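Long-range contacts in carbon monoxide dehydrogenase (PDB 6T7J), which catalyses the reversible oxidation of carbon monoxide to carbon dioxide, as expected of a nickel-iron carbon monoxide dehydrogenase, here isolated with its active-site cluster lacking nickel: residues N88-I93 and L216-R221; R221-D226 and I563-V568; Y261-V266 and G297-G302; H356-T361 and I393-N398; A415-E420 and P515-G520. One frame throughout, in Å; residues are numbered along the deposited sequence.

Contact 1 of 5, residues N88-I93 and L216-R221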
# COMPACT_ATOMS: atom_id res chain seq x y z
N ASN A 88 8.28 2.33 -7.38
CA ASN A 88 8.42 0.96 -6.88
C ASN A 88 9.10 0.93 -5.52
O ASN A 88 8.68 0.20 -4.61
CB ASN A 88 9.18 0.12 -7.91
CG ASN A 88 8.44 0.00 -9.24
OD1 ASN A 88 7.23 0.19 -9.31
ND2 ASN A 88 9.18 -0.32 -10.30
N LEU A 89 10.15 1.75 -5.35
CA LEU A 89 10.80 1.83 -4.04
C LEU A 89 9.85 2.38 -2.98
O LEU A 89 9.87 1.94 -1.83
CB LEU A 89 12.06 2.69 -4.13
CG LEU A 89 13.06 2.47 -3.00
CD1 LEU A 89 13.83 1.18 -3.20
CD2 LEU A 89 14.01 3.65 -2.87
N LEU A 90 9.02 3.36 -3.36
CA LEU A 90 8.04 3.90 -2.42
C LEU A 90 7.07 2.82 -1.96
O LEU A 90 6.69 2.77 -0.78
CB LEU A 90 7.28 5.06 -3.07
CG LEU A 90 6.34 5.80 -2.12
CD1 LEU A 90 7.11 6.19 -0.90
CD2 LEU A 90 5.73 7.03 -2.77
N ARG A 91 6.66 1.93 -2.87
CA ARG A 91 5.76 0.86 -2.47
C ARG A 91 6.46 -0.16 -1.58
O ARG A 91 5.84 -0.73 -0.68
CB ARG A 91 5.14 0.19 -3.69
CG ARG A 91 4.13 1.08 -4.41
CD ARG A 91 3.10 0.28 -5.18
NE ARG A 91 2.07 1.16 -5.74
CZ ARG A 91 1.18 0.79 -6.65
NH1 ARG A 91 1.19 -0.45 -7.12
NH2 ARG A 91 0.28 1.66 -7.09
N MET A 92 7.76 -0.38 -1.80
CA MET A 92 8.52 -1.22 -0.86
C MET A 92 8.52 -0.61 0.54
O MET A 92 8.29 -1.31 1.54
CB MET A 92 9.95 -1.41 -1.37
CG MET A 92 10.06 -2.15 -2.69
SD MET A 92 11.76 -2.59 -3.08
CE MET A 92 11.82 -4.27 -2.46
N ILE A 93 8.78 0.69 0.63
CA ILE A 93 8.76 1.37 1.92
C ILE A 93 7.38 1.27 2.56
O ILE A 93 7.25 1.03 3.76
CB ILE A 93 9.20 2.84 1.77
CG1 ILE A 93 10.67 2.93 1.36
CG2 ILE A 93 8.96 3.61 3.07
CD1 ILE A 93 11.11 4.33 1.02
N LEU A 216 10.33 10.24 -3.03
CA LEU A 216 11.28 9.73 -2.05
C LEU A 216 11.21 10.51 -0.74
O LEU A 216 11.50 9.95 0.32
CB LEU A 216 12.69 9.76 -2.64
CG LEU A 216 12.86 8.82 -3.84
CD1 LEU A 216 14.32 8.70 -4.25
CD2 LEU A 216 12.27 7.44 -3.54
N LEU A 217 10.82 11.79 -0.78
CA LEU A 217 10.64 12.53 0.46
C LEU A 217 9.44 12.01 1.25
O LEU A 217 9.50 11.90 2.48
CB LEU A 217 10.47 14.02 0.16
CG LEU A 217 11.74 14.80 -0.20
CD1 LEU A 217 11.41 16.22 -0.62
CD2 LEU A 217 12.72 14.79 0.96
N HIS A 218 8.36 11.65 0.56
CA HIS A 218 7.26 11.02 1.27
C HIS A 218 7.64 9.62 1.75
O HIS A 218 7.16 9.17 2.79
CB HIS A 218 6.00 10.94 0.41
CG HIS A 218 4.84 10.33 1.13
ND1 HIS A 218 4.32 9.10 0.81
CD2 HIS A 218 4.11 10.78 2.18
CE1 HIS A 218 3.31 8.83 1.62
NE2 HIS A 218 3.17 9.82 2.47
N GLY A 219 8.50 8.92 1.00
CA GLY A 219 9.05 7.68 1.51
C GLY A 219 9.82 7.88 2.80
O GLY A 219 9.73 7.07 3.72
N ILE A 220 10.58 8.97 2.88
CA ILE A 220 11.27 9.32 4.11
C ILE A 220 10.27 9.55 5.24
O ILE A 220 10.45 9.06 6.36
CB ILE A 220 12.17 10.56 3.89
CG1 ILE A 220 13.49 10.14 3.23
CG2 ILE A 220 12.42 11.29 5.20
CD1 ILE A 220 14.19 11.26 2.51
N ARG A 221 9.20 10.30 4.95
CA ARG A 221 8.17 10.55 5.96
C ARG A 221 7.53 9.25 6.45
O ARG A 221 7.31 9.07 7.66
CB ARG A 221 7.10 11.49 5.39
CG ARG A 221 5.89 11.68 6.30
CD ARG A 221 5.18 13.00 6.02
NE ARG A 221 4.66 13.08 4.65
CZ ARG A 221 4.09 14.16 4.13
NH1 ARG A 221 3.97 15.27 4.85
NH2 ARG A 221 3.65 14.14 2.88

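Contact 2 of 5, residues R221-D226 and I563-V568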
# COMPACT_ATOMS: atom_id res chain seq x y z
N ARG A 221 9.20 10.30 4.95
CA ARG A 221 8.17 10.55 5.96
C ARG A 221 7.53 9.25 6.45
O ARG A 221 7.31 9.07 7.66
CB ARG A 221 7.10 11.49 5.39
CG ARG A 221 5.89 11.68 6.30
CD ARG A 221 5.18 13.00 6.02
NE ARG A 221 4.66 13.08 4.65
CZ ARG A 221 4.09 14.16 4.13
NH1 ARG A 221 3.97 15.27 4.85
NH2 ARG A 221 3.65 14.14 2.88
N THR A 222 7.25 8.33 5.53
CA THR A 222 6.63 7.06 5.91
C THR A 222 7.59 6.19 6.72
O THR A 222 7.19 5.57 7.71
CB THR A 222 6.17 6.32 4.66
OG1 THR A 222 5.28 7.16 3.90
CG2 THR A 222 5.44 5.03 5.03
N SER A 223 8.86 6.14 6.32
CA SER A 223 9.85 5.42 7.10
C SER A 223 9.97 6.00 8.50
O SER A 223 10.16 5.25 9.47
CB SER A 223 11.20 5.46 6.38
OG SER A 223 11.84 6.71 6.59
N LEU A 224 9.87 7.32 8.63
CA LEU A 224 9.91 7.93 9.96
C LEU A 224 8.68 7.55 10.77
O LEU A 224 8.78 7.30 11.98
CB LEU A 224 10.04 9.45 9.84
CG LEU A 224 11.40 9.95 9.36
CD1 LEU A 224 11.42 11.47 9.28
CD2 LEU A 224 12.50 9.43 10.27
N ALA A 225 7.51 7.50 10.13
CA ALA A 225 6.32 6.99 10.81
C ALA A 225 6.54 5.56 11.31
O ALA A 225 6.00 5.18 12.35
CB ALA A 225 5.11 7.04 9.88
N ASP A 226 7.31 4.77 10.57
CA ASP A 226 7.63 3.42 11.04
C ASP A 226 8.58 3.46 12.23
O ASP A 226 8.23 3.02 13.33
CB ASP A 226 8.25 2.60 9.90
CG ASP A 226 8.62 1.17 10.32
OD1 ASP A 226 8.35 0.78 11.48
OD2 ASP A 226 9.18 0.43 9.48
N ILE A 563 13.38 0.14 7.15
CA ILE A 563 14.34 0.33 8.24
C ILE A 563 15.54 1.14 7.76
O ILE A 563 15.98 2.09 8.41
CB ILE A 563 14.77 -1.02 8.82
CG1 ILE A 563 13.63 -1.67 9.60
CG2 ILE A 563 15.99 -0.85 9.72
CD1 ILE A 563 13.82 -3.15 9.84
N GLY A 564 16.10 0.76 6.61
CA GLY A 564 17.23 1.50 6.07
C GLY A 564 16.87 2.93 5.74
O GLY A 564 17.66 3.85 5.98
N THR A 565 15.66 3.15 5.22
CA THR A 565 15.25 4.51 4.88
C THR A 565 15.09 5.37 6.13
O THR A 565 15.50 6.53 6.13
CB THR A 565 13.95 4.49 4.08
OG1 THR A 565 14.12 3.68 2.91
CG2 THR A 565 13.56 5.90 3.66
N TYR A 566 14.53 4.82 7.21
CA TYR A 566 14.39 5.65 8.40
C TYR A 566 15.70 5.76 9.18
O TYR A 566 15.86 6.72 9.95
CB TYR A 566 13.23 5.18 9.30
CG TYR A 566 13.39 3.94 10.17
CD1 TYR A 566 14.35 3.86 11.17
CD2 TYR A 566 12.50 2.88 10.03
CE1 TYR A 566 14.45 2.74 11.97
CE2 TYR A 566 12.60 1.75 10.83
CZ TYR A 566 13.58 1.69 11.79
OH TYR A 566 13.67 0.57 12.59
N PHE A 567 16.63 4.84 8.98
CA PHE A 567 17.99 5.07 9.46
C PHE A 567 18.60 6.27 8.75
O PHE A 567 19.04 7.23 9.38
CB PHE A 567 18.85 3.82 9.28
CG PHE A 567 18.76 2.86 10.42
CD1 PHE A 567 18.32 3.28 11.67
CD2 PHE A 567 19.11 1.53 10.26
CE1 PHE A 567 18.23 2.40 12.73
CE2 PHE A 567 19.02 0.64 11.32
CZ PHE A 567 18.58 1.08 12.55
N VAL A 568 18.59 6.25 7.41
CA VAL A 568 19.07 7.39 6.64
C VAL A 568 18.41 8.68 7.12
O VAL A 568 19.08 9.65 7.47
CB VAL A 568 18.84 7.17 5.13
CG1 VAL A 568 19.09 8.45 4.36
CG2 VAL A 568 19.73 6.05 4.61

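Contact 3 of 5, residues Y261-V266 and G297-G302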
# COMPACT_ATOMS: atom_id res chain seq x y z
N TYR A 261 13.79 -35.02 23.15
CA TYR A 261 12.78 -34.06 23.57
C TYR A 261 11.88 -33.71 22.39
O TYR A 261 12.33 -33.68 21.24
CB TYR A 261 13.41 -32.77 24.12
CG TYR A 261 14.17 -32.92 25.41
CD1 TYR A 261 15.42 -33.54 25.44
CD2 TYR A 261 13.66 -32.42 26.60
CE1 TYR A 261 16.13 -33.66 26.63
CE2 TYR A 261 14.36 -32.54 27.79
CZ TYR A 261 15.59 -33.16 27.80
OH TYR A 261 16.29 -33.29 28.97
N VAL A 262 10.60 -33.47 22.69
CA VAL A 262 9.73 -32.82 21.73
C VAL A 262 10.37 -31.49 21.34
O VAL A 262 10.84 -30.75 22.21
CB VAL A 262 8.33 -32.61 22.32
CG1 VAL A 262 7.42 -31.90 21.32
CG2 VAL A 262 7.73 -33.94 22.75
N ASN A 263 10.42 -31.20 20.05
CA ASN A 263 11.01 -29.96 19.57
C ASN A 263 9.90 -29.09 18.99
O ASN A 263 9.22 -29.49 18.05
CB ASN A 263 12.09 -30.22 18.51
CG ASN A 263 13.36 -30.80 19.11
OD1 ASN A 263 13.87 -30.30 20.11
ND2 ASN A 263 13.86 -31.86 18.49
N ILE A 264 9.72 -27.90 19.56
CA ILE A 264 8.71 -26.95 19.10
C ILE A 264 9.42 -25.68 18.67
O ILE A 264 10.11 -25.04 19.48
CB ILE A 264 7.66 -26.66 20.19
CG1 ILE A 264 6.99 -27.95 20.65
CG2 ILE A 264 6.62 -25.68 19.66
CD1 ILE A 264 5.99 -27.74 21.76
N VAL A 265 9.24 -25.29 17.41
CA VAL A 265 9.84 -24.07 16.88
C VAL A 265 8.79 -22.97 16.90
O VAL A 265 7.63 -23.19 16.55
CB VAL A 265 10.38 -24.30 15.45
CG1 VAL A 265 10.99 -23.01 14.90
CG2 VAL A 265 11.39 -25.43 15.43
N VAL A 266 9.19 -21.77 17.33
CA VAL A 266 8.36 -20.58 17.25
C VAL A 266 8.98 -19.65 16.21
O VAL A 266 10.12 -19.20 16.36
CB VAL A 266 8.21 -19.87 18.61
CG1 VAL A 266 7.19 -20.60 19.47
CG2 VAL A 266 9.54 -19.76 19.33
N GLY A 297 11.15 -34.53 27.60
CA GLY A 297 10.52 -33.26 27.93
C GLY A 297 10.16 -32.52 26.67
O GLY A 297 10.01 -33.11 25.60
N VAL A 298 10.02 -31.20 26.80
CA VAL A 298 9.68 -30.33 25.68
C VAL A 298 10.73 -29.22 25.59
O VAL A 298 10.96 -28.50 26.56
CB VAL A 298 8.27 -29.72 25.80
CG1 VAL A 298 7.99 -28.80 24.62
CG2 VAL A 298 7.24 -30.82 25.88
N ASN A 299 11.34 -29.09 24.42
CA ASN A 299 12.35 -28.08 24.12
C ASN A 299 11.76 -27.14 23.07
O ASN A 299 11.44 -27.56 21.96
CB ASN A 299 13.63 -28.75 23.62
CG ASN A 299 14.64 -27.76 23.08
OD1 ASN A 299 14.97 -26.77 23.73
ND2 ASN A 299 15.16 -28.04 21.89
N VAL A 300 11.60 -25.87 23.45
CA VAL A 300 11.10 -24.85 22.54
C VAL A 300 12.26 -23.99 22.08
O VAL A 300 13.01 -23.44 22.90
CB VAL A 300 10.01 -23.99 23.21
CG1 VAL A 300 9.15 -23.32 22.14
CG2 VAL A 300 9.18 -24.85 24.11
N VAL A 301 12.42 -23.88 20.77
CA VAL A 301 13.45 -23.07 20.15
C VAL A 301 12.76 -22.01 19.30
O VAL A 301 11.60 -22.15 18.91
CB VAL A 301 14.42 -23.92 19.31
CG1 VAL A 301 14.98 -25.05 20.15
CG2 VAL A 301 13.70 -24.48 18.09
N GLY A 302 13.50 -20.94 19.02
CA GLY A 302 12.95 -19.85 18.24
C GLY A 302 13.67 -19.61 16.94
O GLY A 302 14.84 -19.97 16.79

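Contact 4 of 5, residues H356-T361 and I393-N398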
# COMPACT_ATOMS: atom_id res chain seq x y z
N HIS A 356 6.78 -35.54 9.42
CA HIS A 356 5.61 -35.47 10.28
C HIS A 356 5.30 -34.05 10.73
O HIS A 356 4.23 -33.82 11.30
CB HIS A 356 5.82 -36.35 11.52
CG HIS A 356 6.90 -35.86 12.44
ND1 HIS A 356 8.06 -35.27 11.98
CD2 HIS A 356 6.99 -35.87 13.79
CE1 HIS A 356 8.82 -34.94 13.01
NE2 HIS A 356 8.19 -35.29 14.12
N THR A 357 6.21 -33.11 10.48
CA THR A 357 6.12 -31.77 11.04
C THR A 357 4.80 -31.09 10.71
O THR A 357 4.33 -31.14 9.57
CB THR A 357 7.28 -30.91 10.53
OG1 THR A 357 8.53 -31.51 10.92
CG2 THR A 357 7.20 -29.49 11.07
N LYS A 358 4.21 -30.45 11.71
CA LYS A 358 2.98 -29.69 11.55
C LYS A 358 3.29 -28.19 11.54
O LYS A 358 3.92 -27.67 12.47
CB LYS A 358 1.98 -30.01 12.66
CG LYS A 358 1.45 -31.44 12.61
CD LYS A 358 1.24 -32.00 14.00
CE LYS A 358 0.42 -33.28 13.96
NZ LYS A 358 -0.96 -33.04 13.45
N VAL A 359 2.84 -27.52 10.48
CA VAL A 359 2.96 -26.07 10.36
C VAL A 359 1.67 -25.45 10.89
O VAL A 359 0.63 -25.52 10.23
CB VAL A 359 3.21 -25.66 8.90
CG1 VAL A 359 3.10 -24.14 8.74
CG2 VAL A 359 4.57 -26.16 8.43
N ILE A 360 1.73 -24.87 12.08
CA ILE A 360 0.55 -24.30 12.73
C ILE A 360 0.56 -22.79 12.49
O ILE A 360 1.42 -22.07 13.01
CB ILE A 360 0.51 -24.62 14.23
CG1 ILE A 360 0.18 -26.09 14.46
CG2 ILE A 360 -0.53 -23.76 14.93
CD1 ILE A 360 1.39 -26.97 14.67
N THR A 361 -0.41 -22.31 11.71
CA THR A 361 -0.67 -20.88 11.60
C THR A 361 -1.67 -20.48 12.69
O THR A 361 -2.56 -21.24 13.05
CB THR A 361 -1.22 -20.52 10.22
OG1 THR A 361 -2.29 -21.41 9.87
CG2 THR A 361 -0.13 -20.62 9.16
N ILE A 393 3.33 -32.35 21.16
CA ILE A 393 3.75 -33.48 21.99
C ILE A 393 3.14 -34.78 21.48
O ILE A 393 3.77 -35.84 21.50
CB ILE A 393 3.39 -33.22 23.46
CG1 ILE A 393 4.31 -32.14 24.04
CG2 ILE A 393 3.47 -34.50 24.28
CD1 ILE A 393 3.83 -31.60 25.35
N GLU A 394 1.89 -34.71 21.01
CA GLU A 394 1.23 -35.90 20.49
C GLU A 394 1.78 -36.30 19.13
O GLU A 394 1.69 -37.47 18.75
CB GLU A 394 -0.28 -35.67 20.42
CG GLU A 394 -0.94 -35.55 21.78
CD GLU A 394 -2.15 -34.64 21.77
OE1 GLU A 394 -2.71 -34.39 22.86
OE2 GLU A 394 -2.53 -34.18 20.68
N ASN A 395 2.33 -35.35 18.38
CA ASN A 395 2.99 -35.69 17.13
C ASN A 395 4.39 -36.27 17.34
O ASN A 395 4.93 -36.90 16.43
CB ASN A 395 3.09 -34.48 16.21
CG ASN A 395 3.43 -34.85 14.78
OD1 ASN A 395 3.03 -35.91 14.30
ND2 ASN A 395 4.16 -33.98 14.10
N TYR A 396 4.98 -36.05 18.52
CA TYR A 396 6.31 -36.61 18.80
C TYR A 396 6.50 -38.08 18.42
O TYR A 396 7.56 -38.40 17.85
CB TYR A 396 6.66 -36.41 20.28
CG TYR A 396 8.01 -36.98 20.67
CD1 TYR A 396 9.18 -36.30 20.36
CD2 TYR A 396 8.11 -38.19 21.35
CE1 TYR A 396 10.42 -36.82 20.71
CE2 TYR A 396 9.35 -38.71 21.70
CZ TYR A 396 10.50 -38.02 21.38
OH TYR A 396 11.73 -38.53 21.74
N PRO A 397 5.57 -39.00 18.69
CA PRO A 397 5.81 -40.40 18.30
C PRO A 397 5.97 -40.62 16.80
O PRO A 397 6.46 -41.68 16.39
CB PRO A 397 4.57 -41.14 18.82
CG PRO A 397 4.10 -40.31 19.95
CD PRO A 397 4.38 -38.89 19.55
N ASN A 398 5.59 -39.65 15.97
CA ASN A 398 5.66 -39.81 14.52
C ASN A 398 6.98 -39.35 13.93
O ASN A 398 7.13 -39.34 12.70
CB ASN A 398 4.51 -39.04 13.86
CG ASN A 398 3.15 -39.59 14.23
OD1 ASN A 398 2.95 -40.81 14.25
ND2 ASN A 398 2.21 -38.70 14.53

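Contact 5 of 5, residues A415-E420 and P515-G520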
# COMPACT_ATOMS: atom_id res chain seq x y z
N ALA A 415 22.88 -12.28 25.15
CA ALA A 415 21.90 -11.41 24.53
C ALA A 415 21.21 -10.56 25.60
O ALA A 415 21.55 -10.61 26.78
CB ALA A 415 20.87 -12.22 23.74
N GLY A 416 20.24 -9.76 25.16
CA GLY A 416 19.45 -8.96 26.07
C GLY A 416 19.98 -7.57 26.35
O GLY A 416 19.81 -7.07 27.47
N PHE A 417 20.61 -6.92 25.37
CA PHE A 417 21.21 -5.61 25.57
C PHE A 417 20.28 -4.53 25.03
O PHE A 417 20.48 -3.97 23.95
CB PHE A 417 22.59 -5.54 24.93
CG PHE A 417 23.63 -6.38 25.63
CD1 PHE A 417 24.13 -5.99 26.86
CD2 PHE A 417 24.09 -7.55 25.06
CE1 PHE A 417 25.08 -6.76 27.51
CE2 PHE A 417 25.03 -8.32 25.70
CZ PHE A 417 25.53 -7.93 26.93
N SER A 418 19.23 -4.25 25.79
CA SER A 418 18.41 -3.08 25.52
C SER A 418 19.17 -1.82 25.94
O SER A 418 20.23 -1.88 26.57
CB SER A 418 17.08 -3.18 26.25
OG SER A 418 17.27 -3.25 27.65
N VAL A 419 18.61 -0.66 25.58
CA VAL A 419 19.24 0.61 25.96
C VAL A 419 19.31 0.73 27.48
O VAL A 419 20.31 1.19 28.03
CB VAL A 419 18.48 1.79 25.33
CG1 VAL A 419 19.14 3.10 25.71
CG2 VAL A 419 18.42 1.64 23.82
N GLU A 420 18.25 0.29 28.17
CA GLU A 420 18.26 0.31 29.63
C GLU A 420 19.36 -0.60 30.17
O GLU A 420 20.08 -0.23 31.10
CB GLU A 420 16.90 -0.11 30.16
CG GLU A 420 15.80 0.93 29.96
CD GLU A 420 15.14 0.82 28.60
OE1 GLU A 420 14.37 1.74 28.24
OE2 GLU A 420 15.39 -0.17 27.89
N PRO A 515 31.86 -7.85 22.50
CA PRO A 515 32.05 -6.75 21.54
C PRO A 515 30.91 -6.60 20.55
O PRO A 515 30.93 -5.65 19.75
CB PRO A 515 33.36 -7.13 20.83
CG PRO A 515 33.40 -8.61 20.91
CD PRO A 515 32.75 -8.99 22.21
N CYS A 516 29.94 -7.51 20.55
CA CYS A 516 28.77 -7.44 19.68
C CYS A 516 27.52 -7.51 20.55
O CYS A 516 27.35 -8.46 21.31
CB CYS A 516 28.78 -8.56 18.65
SG CYS A 516 30.15 -8.48 17.47
N LEU A 517 26.66 -6.50 20.43
CA LEU A 517 25.51 -6.33 21.31
C LEU A 517 24.22 -6.68 20.56
O LEU A 517 23.82 -5.98 19.62
CB LEU A 517 25.46 -4.90 21.86
CG LEU A 517 26.69 -4.47 22.67
CD1 LEU A 517 26.45 -3.13 23.36
CD2 LEU A 517 27.08 -5.53 23.69
N HIS A 518 23.58 -7.76 21.00
CA HIS A 518 22.27 -8.16 20.50
C HIS A 518 21.22 -7.24 21.11
O HIS A 518 20.95 -7.32 22.32
CB HIS A 518 22.00 -9.62 20.86
CG HIS A 518 20.80 -10.21 20.18
ND1 HIS A 518 19.83 -9.44 19.57
CD2 HIS A 518 20.42 -11.49 20.01
CE1 HIS A 518 18.90 -10.22 19.07
NE2 HIS A 518 19.23 -11.48 19.32
N MET A 519 20.61 -6.39 20.29
CA MET A 519 19.65 -5.42 20.78
C MET A 519 18.20 -5.81 20.48
O MET A 519 17.29 -5.02 20.76
CB MET A 519 19.96 -4.03 20.21
CG MET A 519 21.32 -3.51 20.65
SD MET A 519 21.54 -1.74 20.37
CE MET A 519 20.54 -1.05 21.69
N GLY A 520 17.97 -7.00 19.92
CA GLY A 520 16.64 -7.56 19.83
C GLY A 520 16.23 -7.85 18.39
O GLY A 520 17.05 -8.28 17.57

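Contact 1 of 5, residues N88-I93 and L216-R221
The His218 imidazole meets Leu90 at its rim: Leu90 CD2 lies near the ring plane, 4.4 Å from His218 ND1. Further round the same rim, within helix 216-221, Arg221 CZ sits in plane beside CD2 of the ring. At the centre, Gly219, having no side chain, leaves room for Leu90 CD1 and Ile93 to lie against its backbone. Leu90 CG is anti to its backbone N (chi1 -173°), which carries CD1 onto the glycine, 3.4 Å from Gly219 CA. Ile93 closes over the same residue, its CG2 3.6 Å from Gly219 O. A modelled methyl on Gly219 would clash with Ile93 CD1 and press on Leu90 CD1. Toward the N-terminal end Leu89 and Leu216 meet tip to tip, CD2 to CD2 at 4.2 Å. The segment axes, 8° apart and 9.5 Å at closest approach, mark near-parallel helix packing around a glycine contact. Arg91, on the same helix as Leu90, forms a salt bridge with Glu558 of the second subunit, so helix 81-115 also reaches the dimer partner. Helix 193-203 lies alongside through Cys200, helix 586-595 through Leu592, and helix 558-569 packs on Ile93 through Val561 and Thr565.

Contact 2 of 5, residues R221-D226 and I563-V568
Ser223 and Tyr566 meet almost backbone to backbone, their CA atoms 4.7 Å apart where the segments cross. Tyr566 CB rests 3.1 Å from Ser223 O. Its CG lies between the backbone N and the carbonyl carbon (chi1 76°), a crowded position that turns the ring along helix 221-226 toward Asp226. There the carboxylate arrives at the ring edge, Asp226 OD2 being 3.9 Å from Tyr566 CE2, with carboxylate and ring planes 77° apart. Inside its own helix the ring has Ile563 O over the centre of one face, 3.6 Å above the plane. Thr565 takes up the flank of the serine, Thr565 CG2 standing 3.5 Å from Ser223 OG. This is a nearly perpendicular crossing of two helices, at -98° with 8.1 Å between the segment axes, and it joins helix 212-242 to helix 558-569 within the chain's buried interior. An alanine at Tyr566 would probably open a gap beside Asp226 and Ser223 O where the ring now lies. The polar groups are positioned by a second shell: Ser223 OG is bonded to Ile220 O, Thr565 OG1 to Val561 O. Asp226 is gripped at both oxygens, OD2 by Ser562 OG and His100 ND1, OD1 by Ser231 OG.

Contact 3 of 5, residues Y261-V266 and G297-G302
Asn263 and Asn299 link side chain to side chain across the paired strands: Asn299 ND2 donates to Asn263 OD1 at 3.2 Å, with the acceptor close to the plane of the donating amide. The two amide planes stand 81° apart. Asn299 ND2 has a second acceptor in Val256 O, and Asn263 ND2 is taken by Lys258 O and Ala333 O. Between the backbones, donors and acceptors alternate. Val262 N opens the series, donating to Gly297 O at 3.0 Å in a bond more bent than the rest. Asn299 N reaches Val262 O at 2.8 Å with a nearly straight N-H...O angle of 171°, and Ile264 N returns to Asn299 O at 3.0 Å. Val301 N then bonds to Ile264 O, and Val266 N to Val301 O at 2.9 Å. In-register CA pairs and N-to-C directions 27° apart identify two neighbouring strands of a parallel sheet, with helices 271-281 and 284-292 between them in sequence, as in a right-handed beta-alpha-beta crossover. Other donors turn outward: Asn263 N is taken by Glu335 OE1 and Val298 N by Gln287 OE1. The opposite face, carrying Val262, Ile264, Val298 and Val300, is apolar. Ile264 CD1 comes 3.6 Å from Val298 CG1, and helix 381-395 lies against this face through Val389, Ala392 and Ile393. On the asparagine side, Val265 CG2 meets Val301 CG2 at 3.6 Å.

Contact 4 of 5, residues H356-T361 and I393-N398
Asn395 ND2 is gripped by two backbone carbonyls: it donates to His356 O at 2.8 Å and also to Glu335 O. The bond to His356 is bent, with an N-H...O angle of 149°, and the donor stands well above the carbonyl plane, 62° out of it, so the approach is not onto a lone pair. Asn395 CG is anti to its backbone N (chi1 -165°), which extends the amide from the helix end toward the loop ahead of strand 358-361. The other end of the amide is also tied: Asn398 ND2 donates to Asn395 OD1 at 2.9 Å, almost straight and in the carbonyl plane, which limits rotation of the group. The His356 ring leans beside this pair, turned obliquely to the Asn395 amide, with His356 CD2 3.4 Å from Asn395 ND2. Its NE2 is bonded to Glu335 OE2, so Glu335 serves both residues, by side chain and by backbone. His356 CB packs 3.8 Å from Asn398 CB. The aliphatic part of Lys358 also crosses the asparagine, Lys358 CE lying 3.5 Å from Asn395 CG. The arrangement fastens the C-terminal end of helix 381-395 to the start of strand 358-361 in the six-stranded parallel sheet, an attachment of covering helix to strand characteristic of a Rossmann-like alpha/beta domain.

Contact 5 of 5, residues A415-E420 and P515-G520
Leu517, the first residue of 515-520 to make a substantial contact, sets its CD2 methyl over one face of the Phe417 ring. This is a CH-pi contact, Leu517 CD2 lying 4.0 Å from the ring centroid and 14° off the normal, and the two side chains cross at about a right angle. His518 follows with both backbone and ring. Its carbonyl oxygen accepts from Phe417 N at 3.1 Å, while its ring carbon CD2 rests 3.8 Å from Ala415 CB. With CG anti to the backbone N (chi1 -169°), the imidazole reaches past Ala415; Gly520 N donates to His518 ND1 at 3.1 Å, and NE2 is bonded to Asn308 OD1. An alanine at His518 would probably leave Asn308 OD1 and Gly520 N without this partner and open a gap beside Ala415. Met519 comes next, its CG 3.4 Å from Phe417 O; the chain then bends, bringing Met519 CE 4.0 Å from Val419 CG2. The contact thus joins the edge strand 516-518 to the turn before helix 419-425, where Ser418 OG caps Ala421 N, by one backbone bond within a mainly apolar setting, and the imidazole, used at both nitrogens, is likely to be held in a fixed orientation.

The five contacts fall into three regions. Contacts 1 and 2, centres 9 Å apart, overlap at Arg221, which takes no part in either, and both use helix 212-242; they touch where Ile93 meets Thr565. Contacts 3 and 4, centres 11 Å apart, reach one parallel six-stranded sheet, across the chain's centre from contact 1 and about 40 Å from it between centres. Contact 5 belongs to the second parallel sheet, its centre about 22 Å from that of contact 2 and about 24 Å from that of contact 3. Along the chain, contact 1 closes first, and contacts 3, 4 and 5 follow in series inside the loop contact 2 closes, which is consistent with the sheet-bearing parts being anchored to the helical region.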